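Local atomic coordinates of putative YfrE protein (Vibrio parahaemolyticus RIMD 2210633, PDB entry 3BEE), a protein that is of unknown function but, as a TPR-repeat fragment of a CcmH/CycH-like protein, probably serves in protein-protein contacts during cytochrome c-type biogenesis. Residues Val4-Leu9 with Glu33-Leu38; Leu48-His53 with Asp64-Leu69. One frame throughout, in Å; residues are numbered along the deposited sequence.

Interaction 1: residues Val4-Leu9 with Glu33-Leu38; sequences VTATQL and EQALQL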
loop_
_atom_site.group_PDB
_atom_site.type_symbol
_atom_site.label_atom_id
_atom_site.label_comp_id
_atom_site.label_asym_id
_atom_site.label_seq_id
_atom_site.Cartn_x
_atom_site.Cartn_y
_atom_site.Cartn_z
ATOM N N VAL A 4 -5.439 -17.843 5.386
ATOM C CA VAL A 4 -4.426 -16.806 5.293
ATOM C C VAL A 4 -5.083 -15.430 5.488
ATOM O O VAL A 4 -6.189 -15.188 5.043
ATOM C CB VAL A 4 -3.700 -16.937 3.920
ATOM C CG1 VAL A 4 -2.668 -15.878 3.728
ATOM C CG2 VAL A 4 -3.040 -18.309 3.818
ATOM N N THR A 5 -4.416 -14.532 6.187
ATOM C CA THR A 5 -5.017 -13.232 6.447
ATOM C C THR A 5 -4.657 -12.271 5.313
ATOM O O THR A 5 -3.755 -12.558 4.527
ATOM C CB THR A 5 -4.567 -12.674 7.787
ATOM O OG1 THR A 5 -3.155 -12.467 7.744
ATOM C CG2 THR A 5 -4.919 -13.663 8.923
ATOM N N ALA A 6 -5.374 -11.152 5.234
ATOM C CA ALA A 6 -5.123 -10.123 4.228
ATOM C C ALA A 6 -3.688 -9.605 4.329
ATOM O O ALA A 6 -3.030 -9.336 3.312
ATOM C CB ALA A 6 -6.121 -8.979 4.383
ATOM N N THR A 7 -3.213 -9.470 5.566
ATOM C CA THR A 7 -1.863 -8.981 5.836
ATOM C C THR A 7 -0.825 -10.004 5.388
ATOM O O THR A 7 0.191 -9.635 4.824
ATOM C CB THR A 7 -1.695 -8.575 7.332
ATOM O OG1 THR A 7 -2.684 -7.585 7.671
ATOM C CG2 THR A 7 -0.303 -7.986 7.590
ATOM N N GLN A 8 -1.108 -11.292 5.584
ATOM C CA GLN A 8 -0.238 -12.345 5.068
ATOM C C GLN A 8 -0.157 -12.378 3.526
ATOM O O GLN A 8 0.908 -12.603 2.965
ATOM C CB GLN A 8 -0.627 -13.706 5.657
ATOM C CG GLN A 8 -0.223 -13.813 7.136
ATOM C CD GLN A 8 -0.760 -15.029 7.858
ATOM O OE1 GLN A 8 -1.714 -15.680 7.416
ATOM N NE2 GLN A 8 -0.152 -15.335 9.008
ATOM N N LEU A 9 -1.285 -12.159 2.856
ATOM C CA LEU A 9 -1.323 -12.016 1.407
ATOM C C LEU A 9 -0.507 -10.787 0.945
ATOM O O LEU A 9 0.277 -10.873 -0.002
ATOM C CB LEU A 9 -2.788 -11.943 0.926
ATOM C CG LEU A 9 -3.644 -13.230 1.103
ATOM C CD1 LEU A 9 -5.089 -12.969 0.691
ATOM C CD2 LEU A 9 -3.100 -14.385 0.315
ATOM N N GLU A 33 -4.849 -7.472 -4.564
ATOM C CA GLU A 33 -6.294 -7.446 -4.775
ATOM C C GLU A 33 -7.011 -8.309 -3.763
ATOM O O GLU A 33 -8.097 -7.960 -3.290
ATOM C CB GLU A 33 -6.664 -7.931 -6.184
ATOM C CG GLU A 33 -6.499 -6.863 -7.241
ATOM C CD GLU A 33 -6.784 -7.382 -8.647
ATOM O OE1 GLU A 33 -7.436 -8.461 -8.818
ATOM O OE2 GLU A 33 -6.346 -6.679 -9.594
ATOM N N GLN A 34 -6.419 -9.470 -3.470
ATOM C CA GLN A 34 -7.018 -10.420 -2.551
ATOM C C GLN A 34 -6.940 -9.981 -1.112
ATOM O O GLN A 34 -7.887 -10.183 -0.372
ATOM C CB GLN A 34 -6.406 -11.806 -2.742
ATOM C CG GLN A 34 -6.810 -12.373 -4.089
ATOM C CD GLN A 34 -8.299 -12.565 -4.144
ATOM O OE1 GLN A 34 -9.021 -11.872 -4.886
ATOM N NE2 GLN A 34 -8.784 -13.494 -3.331
ATOM N N ALA A 35 -5.810 -9.392 -0.715
ATOM C CA ALA A 35 -5.713 -8.732 0.579
ATOM C C ALA A 35 -6.824 -7.693 0.753
ATOM O O ALA A 35 -7.469 -7.648 1.794
ATOM C CB ALA A 35 -4.337 -8.066 0.744
ATOM N N LEU A 36 -7.032 -6.859 -0.261
ATOM C CA LEU A 36 -8.055 -5.799 -0.234
ATOM C C LEU A 36 -9.506 -6.288 -0.409
ATOM O O LEU A 36 -10.439 -5.583 -0.055
ATOM C CB LEU A 36 -7.723 -4.742 -1.292
ATOM C CG LEU A 36 -6.399 -3.979 -1.105
ATOM C CD1 LEU A 36 -6.125 -3.111 -2.333
ATOM C CD2 LEU A 36 -6.445 -3.113 0.142
ATOM N N GLN A 37 -9.686 -7.494 -0.951
ATOM C CA GLN A 37 -10.978 -8.170 -0.971
ATOM C C GLN A 37 -11.371 -8.583 0.459
ATOM O O GLN A 37 -12.523 -8.401 0.881
ATOM C CB GLN A 37 -10.915 -9.407 -1.904
ATOM C CG GLN A 37 -12.190 -10.245 -2.024
ATOM C CD GLN A 37 -13.354 -9.484 -2.628
ATOM O OE1 GLN A 37 -13.179 -8.675 -3.536
ATOM N NE2 GLN A 37 -14.558 -9.754 -2.133
ATOM N N LEU A 38 -10.404 -9.126 1.198
ATOM C CA LEU A 38 -10.599 -9.466 2.615
ATOM C C LEU A 38 -10.678 -8.244 3.539
ATOM O O LEU A 38 -11.568 -8.175 4.392
ATOM C CB LEU A 38 -9.499 -10.414 3.098
ATOM C CG LEU A 38 -9.504 -11.833 2.515
ATOM C CD1 LEU A 38 -8.261 -12.514 3.026
ATOM C CD2 LEU A 38 -10.778 -12.623 2.914
#
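Ala6 and Ala35 bring the start of helix 6-18 and the last turns of helix 26-38 almost into backbone contact, with their CA atoms 3.9 Å apart. Each alanine methyl settles against the main chain of the other helix: Ala35 CB lies 3.1 Å from Ala6 O, while Ala6 CB rests 3.2 Å from Ala35 O. The two bumps thus fill each other's hollows, an exchange in which both bumps are single methyls, and the methyls themselves pass at 4.2 Å. Such close packing is consistent with the small residues found at helix-helix contacts in TPR-type folds.

Larger side chains close over this small centre. Leu38 lays its CB on the methyl of Ala6, and its CD1 lies 3.9 Å from both Ala6 N and Val4 O, against the residues at the very start of the helix and just ahead of it. Leu9 comes from the other segment: chi1 (-67°) sets CG beside the backbone N, and from there the CD1 branch touches Gln34 CB and the backbone N of Ala35. The two leucines then meet through their CD1 methyls, 4.0 Å apart. Gln34 gives only the root of its side chain, since the bend at chi2 (-63°) turns the amide end away.

The helix start is fixed by a capping box. Gln8 N donates to Thr5 OG1 at 3.2 Å, and Thr5 N returns a bond of the same length to Gln8 OE1, tilted 33° from the amide's carbonyl plane. The box closes the first turn, which includes Ala6. Beyond the pair of helices, Ala6 also touches Glu39 and Asn42, Thr7 OG1 bonds Asn42 ND2, and Ala35 and Leu36 pack on Ala45 of helix 43-55.

Interaction 2: residues Leu48-His53 with Asp64-Leu69; sequences LIANDH and DTWVLL. With EDO (1,2-ethanediol), chain D.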
loop_
_atom_site.group_PDB
_atom_site.type_symbol
_atom_site.label_atom_id
_atom_site.label_comp_id
_atom_site.label_asym_id
_atom_site.label_seq_id
_atom_site.Cartn_x
_atom_site.Cartn_y
_atom_site.Cartn_z
ATOM N N LEU A 48 1.876 -0.777 0.251
ATOM C CA LEU A 48 2.675 -1.195 -0.915
ATOM C C LEU A 48 2.262 -0.450 -2.191
ATOM O O LEU A 48 3.107 0.000 -2.967
ATOM C CB LEU A 48 2.607 -2.724 -1.151
ATOM C CG LEU A 48 3.532 -3.291 -2.244
ATOM C CD1 LEU A 48 4.992 -3.027 -1.908
ATOM C CD2 LEU A 48 3.354 -4.814 -2.508
ATOM N N ILE A 49 0.958 -0.360 -2.418
ATOM C CA ILE A 49 0.421 0.309 -3.597
ATOM C C ILE A 49 0.858 1.787 -3.651
ATOM O O ILE A 49 1.338 2.272 -4.709
ATOM C CB ILE A 49 -1.129 0.161 -3.643
ATOM C CG1 ILE A 49 -1.529 -1.308 -3.948
ATOM C CG2 ILE A 49 -1.769 1.154 -4.667
ATOM C CD1 ILE A 49 -2.999 -1.671 -3.579
ATOM N N ALA A 50 0.692 2.492 -2.529
ATOM C CA ALA A 50 1.138 3.912 -2.403
ATOM C C ALA A 50 2.631 4.053 -2.629
ATOM O O ALA A 50 3.059 4.973 -3.297
ATOM C CB ALA A 50 0.793 4.484 -1.014
ATOM N N ASN A 51 3.420 3.170 -2.014
ATOM C CA ASN A 51 4.863 3.227 -2.119
ATOM C C ASN A 51 5.259 2.991 -3.547
ATOM O O ASN A 51 6.133 3.665 -4.038
ATOM C CB ASN A 51 5.536 2.158 -1.220
ATOM C CG ASN A 51 5.487 2.527 0.252
ATOM O OD1 ASN A 51 5.138 3.649 0.593
ATOM N ND2 ASN A 51 5.860 1.584 1.136
ATOM N N ASP A 52 4.623 2.024 -4.210
ATOM C CA ASP A 52 4.909 1.770 -5.616
ATOM C C ASP A 52 4.633 2.997 -6.517
ATOM O O ASP A 52 5.433 3.325 -7.400
ATOM C CB ASP A 52 4.116 0.558 -6.132
ATOM C CG ASP A 52 4.312 0.338 -7.631
ATOM O OD1 ASP A 52 5.459 0.073 -8.030
ATOM O OD2 ASP A 52 3.327 0.430 -8.412
ATOM N N HIS A 53 3.481 3.644 -6.325
ATOM C CA HIS A 53 3.214 4.933 -6.971
ATOM C C HIS A 53 4.362 5.928 -6.694
ATOM O O HIS A 53 4.915 6.528 -7.607
ATOM C CB HIS A 53 1.879 5.497 -6.463
ATOM C CG HIS A 53 0.673 4.811 -7.032
ATOM N ND1 HIS A 53 0.535 4.539 -8.381
ATOM C CD2 HIS A 53 -0.469 4.371 -6.441
ATOM C CE1 HIS A 53 -0.644 3.960 -8.596
ATOM N NE2 HIS A 53 -1.263 3.841 -7.434
ATOM N N ASP A 64 -3.402 9.837 -3.116
ATOM C CA ASP A 64 -4.774 9.336 -3.174
ATOM C C ASP A 64 -4.903 8.020 -2.406
ATOM O O ASP A 64 -5.907 7.783 -1.758
ATOM C CB ASP A 64 -5.196 9.098 -4.629
ATOM C CG ASP A 64 -5.366 10.393 -5.411
ATOM O OD1 ASP A 64 -5.425 11.467 -4.796
ATOM O OD2 ASP A 64 -5.414 10.340 -6.653
ATOM N N THR A 65 -3.885 7.171 -2.520
ATOM C CA THR A 65 -3.882 5.852 -1.859
ATOM C C THR A 65 -3.706 6.034 -0.347
ATOM O O THR A 65 -4.373 5.370 0.439
ATOM C CB THR A 65 -2.773 4.928 -2.425
ATOM O OG1 THR A 65 -2.819 4.953 -3.858
ATOM C CG2 THR A 65 -2.960 3.497 -1.938
ATOM N N TRP A 66 -2.814 6.933 0.042
ATOM C CA TRP A 66 -2.592 7.225 1.468
ATOM C C TRP A 66 -3.812 7.889 2.104
ATOM O O TRP A 66 -4.147 7.592 3.245
ATOM C CB TRP A 66 -1.337 8.088 1.676
ATOM C CG TRP A 66 -0.041 7.326 1.575
ATOM C CD1 TRP A 66 0.247 6.079 2.137
ATOM C CD2 TRP A 66 1.160 7.742 0.889
ATOM N NE1 TRP A 66 1.551 5.716 1.826
ATOM C CE2 TRP A 66 2.130 6.711 1.071
ATOM C CE3 TRP A 66 1.513 8.887 0.157
ATOM C CZ2 TRP A 66 3.440 6.791 0.523
ATOM C CZ3 TRP A 66 2.793 8.977 -0.386
ATOM C CH2 TRP A 66 3.749 7.920 -0.212
ATOM N N VAL A 67 -4.481 8.773 1.363
ATOM C CA VAL A 67 -5.648 9.468 1.890
ATOM C C VAL A 67 -6.791 8.453 2.090
ATOM O O VAL A 67 -7.523 8.525 3.073
ATOM C CB VAL A 67 -6.065 10.656 0.993
ATOM C CG1 VAL A 67 -7.421 11.265 1.460
ATOM C CG2 VAL A 67 -4.986 11.742 0.981
ATOM N N LEU A 68 -6.902 7.501 1.166
ATOM C CA LEU A 68 -7.829 6.384 1.271
ATOM C C LEU A 68 -7.505 5.510 2.495
ATOM O O LEU A 68 -8.387 5.171 3.271
ATOM C CB LEU A 68 -7.844 5.557 -0.035
ATOM C CG LEU A 68 -8.829 4.383 -0.105
ATOM C CD1 LEU A 68 -10.304 4.841 -0.142
ATOM C CD2 LEU A 68 -8.552 3.487 -1.309
ATOM N N LEU A 69 -6.236 5.190 2.683
ATOM C CA LEU A 69 -5.801 4.439 3.865
ATOM C C LEU A 69 -6.183 5.152 5.174
ATOM O O LEU A 69 -6.589 4.499 6.137
ATOM C CB LEU A 69 -4.284 4.171 3.806
ATOM C CG LEU A 69 -3.608 3.428 4.974
ATOM C CD1 LEU A 69 -4.368 2.128 5.363
ATOM C CD2 LEU A 69 -2.166 3.126 4.623
HETATM C C1 EDO D . 7.880 6.385 0.856
HETATM O O1 EDO D . 7.103 5.385 0.159
HETATM C C2 EDO D . 6.983 7.467 1.447
HETATM O O2 EDO D . 7.729 8.687 1.527
HETATM O O HOH W 1 3.321 3.758 3.047
#
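Ala50 and Trp66 meet across the antiparallel helix pair 43-55 and 59-70, a helical hairpin of the TPR-like all-helical fold. The short segments run at 158° to each other, with their axes 8.9 Å apart. The methyl of Ala50 sits over one face of the indole in a CH-pi contact, its CB 3.4 Å from the centroid of the five-membered ring and displaced toward the rim, nearest NE1 and CE2. In Trp66 CG stands beside the residue's own backbone N (chi1 -77°), and the ring carries on past Ala50 to Asn51.

Asn51 stands across the indole at about a right angle, the amide and ring planes turned 66° apart. Its OD1 approaches the ring edge at CZ2, 3.6 Å away. The Ala50 methyl and Asn51 carbonyl therefore use different surfaces of the same side chain, one the face and the other the edge. Ile82, Ser85 and Ile86 of helix 79-92 also touch Trp66.

Thr65 makes the second centre of the contact. Its CG2, anti to the backbone N, meets both Ile49 and Ala50 and lies 3.8 Å from Ile49 CG2; the side chains of Thr65 and Ile49 cross at about a right angle. Its OG1 faces the edge of the His53 ring at CD2, 3.5 Å away, but is hydrogen-bonded to Glu61 O, while His53 ND1 pairs with Arg58 NE.

A water bridges the two helices through their side chains, accepting from Trp66 NE1 and donating to Asn51 OD1. A 1,2-ethanediol molecule, probably from the crystallisation liquor, shares this oxygen: its O1 donates a 2.7 Å hydrogen bond to Asn51 OD1.

How the interactions relate
Both interactions join helix to helix within the same TPR-related region, and they follow one another along the chain. Interaction 1 ties helix 26-38 back to helix 6-18 near the periphery, about 12 Å from the chain centre to its own centre, so several of its touching residues are exposed. Interaction 2, centred about 5 Å from that point, has three buried residues and none fully exposed. The first is methyl-to-backbone and aliphatic packing, with its capping bonds inside one segment; the second adds an aromatic face and a bridging water. Their centres lie 16 Å apart, yet they touch where Leu36 CD1 packs 3.7 Å from Ile49 CD1, linking consecutive helices 26-38 and 43-55.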